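Putative HTH-type transcriptional regulator PF0864 (Pyrococcus furiosus, PDB 2IA0) probably binds specific DNA sequences as an AsnC-family transcriptional regulator, pairing a winged helix-turn-helix domain with a dimeric alpha+beta barrel domain. Local coordinates at residues A78-E83 against E139-I144. Sequence-based numbering, arbitrary orientation.
Sequences ALIVLE and ENITSI
Leu-82 spreads its two methyls between two isoleucines of the type I turn 141-144. CD2 lies 3.7 Å from the branch methyl CG2 of Ile-141, the two side chains meeting aslant, while CD1 comes within 3.9 Å of CD1 of Ile-144, whose side chain runs at about a right angle to that of the leucine. Ile-141 presents different branches to different partners: its chi1 of -60° puts CG1 beside the backbone N and CG2 anti to it; CG2 meets Leu-82, and CG1 meets the end of Ile-80, where CD1 makes a looser contact at 4.3 Å. Ile-80 reaches that far because its chain is extended beyond CB (chi2 -175°).

Strand 76-84 is an inner strand of the four-stranded antiparallel sheet in the C-terminal alpha+beta domain, a ferredoxin-like fold in which two helices cover one sheet face. Ile-80 and Leu-82 point to that helical face; Leu-79 and Val-81, on the other, pack against Leu-79 and Phe-153 of the second subunit. On the covered side Leu-104, Ile-100 and Tyr-96 of helix 91-105 and Ile-150 of strand 147-154 add to the apolar layer around the two isoleucines.

Both isoleucines stand at the ends of the turn, in which Ile-144 N bonds to Ile-141 O at 3.1 Å. Ser-143 OG donates to Glu-139 O at 2.9 Å from well above the carbonyl plane, tying the turn back to the last turn of helix 132-140.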
ATOM      1  N   ALA A  78      -5.143  -3.725  11.229  1.00  8.79           N
ATOM      2  CA  ALA A  78      -5.933  -4.951  11.094  1.00  7.62           C
ATOM      3  C   ALA A  78      -6.511  -5.025   9.692  1.00  7.56           C
ATOM      4  O   ALA A  78      -6.875  -4.002   9.085  1.00  7.46           O
ATOM      5  CB  ALA A  78      -7.038  -5.014  12.127  1.00  6.37           C
ATOM      6  N   LEU A  79      -6.534  -6.232   9.150  1.00  7.19           N
ATOM      7  CA  LEU A  79      -7.233  -6.479   7.912  1.00  7.63           C
ATOM      8  C   LEU A  79      -8.623  -7.056   8.256  1.00  7.67           C
ATOM      9  O   LEU A  79      -8.763  -7.891   9.134  1.00  7.09           O
ATOM     10  CB  LEU A  79      -6.415  -7.437   7.057  1.00  8.01           C
ATOM     11  CG  LEU A  79      -7.102  -8.138   5.894  1.00  8.72           C
ATOM     12  CD1 LEU A  79      -7.219  -7.149   4.712  1.00 10.70           C
ATOM     13  CD2 LEU A  79      -6.283  -9.363   5.528  1.00  8.91           C
ATOM     14  N   ILE A  80      -9.651  -6.571   7.574  1.00  8.90           N
ATOM     15  CA  ILE A  80     -11.040  -6.967   7.849  1.00  8.89           C
ATOM     16  C   ILE A  80     -11.651  -7.568   6.601  1.00  9.34           C
ATOM     17  O   ILE A  80     -11.547  -6.995   5.536  1.00  8.94           O
ATOM     18  CB  ILE A  80     -11.865  -5.740   8.278  1.00  8.98           C
ATOM     19  CG1 ILE A  80     -11.143  -5.025   9.431  1.00  6.43           C
ATOM     20  CG2 ILE A  80     -13.310  -6.152   8.666  1.00  7.39           C
ATOM     21  CD1 ILE A  80     -11.896  -3.908  10.008  1.00  7.34           C
ATOM     22  N   VAL A  81     -12.261  -8.739   6.727  1.00 10.54           N
ATOM     23  CA  VAL A  81     -12.962  -9.344   5.592  1.00 10.59           C
ATOM     24  C   VAL A  81     -14.435  -9.573   5.906  1.00 11.35           C
ATOM     25  O   VAL A  81     -14.785 -10.342   6.793  1.00 11.26           O
ATOM     26  CB  VAL A  81     -12.291 -10.638   5.091  1.00 10.93           C
ATOM     27  CG1 VAL A  81     -12.952 -11.105   3.758  1.00 10.35           C
ATOM     28  CG2 VAL A  81     -10.782 -10.411   4.904  1.00  7.92           C
ATOM     29  N   LEU A  82     -15.281  -8.861   5.167  1.00 11.94           N
ATOM     30  CA  LEU A  82     -16.726  -8.903   5.310  1.00 12.21           C
ATOM     31  C   LEU A  82     -17.323  -9.692   4.155  1.00 12.98           C
ATOM     32  O   LEU A  82     -16.944  -9.491   3.012  1.00 12.83           O
ATOM     33  CB  LEU A  82     -17.290  -7.472   5.248  1.00 11.79           C
ATOM     34  CG  LEU A  82     -16.762  -6.435   6.231  1.00 11.65           C
ATOM     35  CD1 LEU A  82     -17.547  -5.159   6.067  1.00 12.81           C
ATOM     36  CD2 LEU A  82     -16.866  -6.948   7.651  1.00 13.48           C
ATOM     37  N   GLU A  83     -18.279 -10.560   4.444  1.00 14.11           N
ATOM     38  CA  GLU A  83     -19.011 -11.253   3.389  1.00 15.90           C
ATOM     39  C   GLU A  83     -20.496 -10.938   3.543  1.00 16.57           C
ATOM     40  O   GLU A  83     -21.078 -11.169   4.601  1.00 16.65           O
ATOM     41  CB  GLU A  83     -18.771 -12.767   3.469  1.00 16.07           C
ATOM     42  CG  GLU A  83     -19.527 -13.595   2.426  1.00 17.35           C
ATOM     43  CD  GLU A  83     -19.389 -15.096   2.657  1.00 20.35           C
ATOM     44  OE1 GLU A  83     -19.027 -15.513   3.781  1.00 22.73           O
ATOM     45  OE2 GLU A  83     -19.654 -15.875   1.717  1.00 23.12           O
ATOM     46  N   GLU A 139     -18.532  -0.311  16.460  1.00 21.59           N
ATOM     47  CA  GLU A 139     -19.278   0.845  15.963  1.00 22.10           C
ATOM     48  C   GLU A 139     -19.562   0.865  14.476  1.00 21.85           C
ATOM     49  O   GLU A 139     -20.636   1.306  14.055  1.00 21.68           O
ATOM     50  CB  GLU A 139     -18.565   2.138  16.364  1.00 22.52           C
ATOM     51  CG  GLU A 139     -19.034   2.654  17.704  1.00 25.26           C
ATOM     52  CD  GLU A 139     -17.961   3.368  18.495  1.00 28.78           C
ATOM     53  OE1 GLU A 139     -17.222   4.186  17.901  1.00 30.40           O
ATOM     54  OE2 GLU A 139     -17.877   3.118  19.732  1.00 30.30           O
ATOM     55  N   ASN A 140     -18.622   0.356  13.690  1.00 22.02           N
ATOM     56  CA  ASN A 140     -18.666   0.499  12.234  1.00 22.73           C
ATOM     57  C   ASN A 140     -18.719  -0.817  11.451  1.00 23.28           C
ATOM     58  O   ASN A 140     -18.898  -0.800  10.241  1.00 23.60           O
ATOM     59  CB  ASN A 140     -17.467   1.326  11.754  1.00 22.21           C
ATOM     60  CG  ASN A 140     -17.436   2.721  12.351  1.00 23.43           C
ATOM     61  OD1 ASN A 140     -18.312   3.543  12.084  1.00 23.77           O
ATOM     62  ND2 ASN A 140     -16.405   3.006  13.147  1.00 24.00           N
ATOM     63  N   ILE A 141     -18.557  -1.950  12.132  1.00 24.14           N
ATOM     64  CA  ILE A 141     -18.534  -3.256  11.451  1.00 24.32           C
ATOM     65  C   ILE A 141     -19.642  -4.225  11.908  1.00 24.40           C
ATOM     66  O   ILE A 141     -20.368  -4.770  11.084  1.00 24.51           O
ATOM     67  CB  ILE A 141     -17.109  -3.912  11.503  1.00 24.51           C
ATOM     68  CG1 ILE A 141     -16.040  -3.012  10.815  1.00 24.12           C
ATOM     69  CG2 ILE A 141     -17.115  -5.360  10.972  1.00 24.56           C
ATOM     70  CD1 ILE A 141     -16.254  -2.684   9.321  1.00 20.04           C
ATOM     71  N   THR A 142     -19.778  -4.441  13.210  1.00 24.60           N
ATOM     72  CA  THR A 142     -20.775  -5.403  13.712  1.00 24.10           C
ATOM     73  C   THR A 142     -22.184  -4.810  13.704  1.00 23.90           C
ATOM     74  O   THR A 142     -23.182  -5.534  13.870  1.00 23.22           O
ATOM     75  CB  THR A 142     -20.426  -5.950  15.110  1.00 24.17           C
ATOM     76  OG1 THR A 142     -20.275  -4.862  16.029  1.00 26.39           O
ATOM     77  CG2 THR A 142     -19.143  -6.785  15.067  1.00 23.49           C
ATOM     78  N   SER A 143     -22.237  -3.493  13.492  1.00 23.58           N
ATOM     79  CA  SER A 143     -23.458  -2.748  13.212  1.00 23.39           C
ATOM     80  C   SER A 143     -23.954  -2.854  11.750  1.00 23.41           C
ATOM     81  O   SER A 143     -25.086  -2.466  11.457  1.00 23.40           O
ATOM     82  CB  SER A 143     -23.206  -1.279  13.523  1.00 23.71           C
ATOM     83  OG  SER A 143     -22.183  -0.770  12.682  1.00 23.79           O
ATOM     84  N   ILE A 144     -23.112  -3.332  10.830  1.00 23.05           N
ATOM     85  CA  ILE A 144     -23.545  -3.521   9.443  1.00 22.94           C
ATOM     86  C   ILE A 144     -24.502  -4.724   9.330  1.00 23.53           C
ATOM     87  O   ILE A 144     -24.097  -5.861   9.622  1.00 23.95           O
ATOM     88  CB  ILE A 144     -22.345  -3.696   8.462  1.00 22.56           C
ATOM     89  CG1 ILE A 144     -21.438  -2.465   8.454  1.00 22.05           C
ATOM     90  CG2 ILE A 144     -22.824  -4.017   7.034  1.00 22.40           C
ATOM     91  CD1 ILE A 144     -20.004  -2.801   8.012  1.00 18.65           C
TER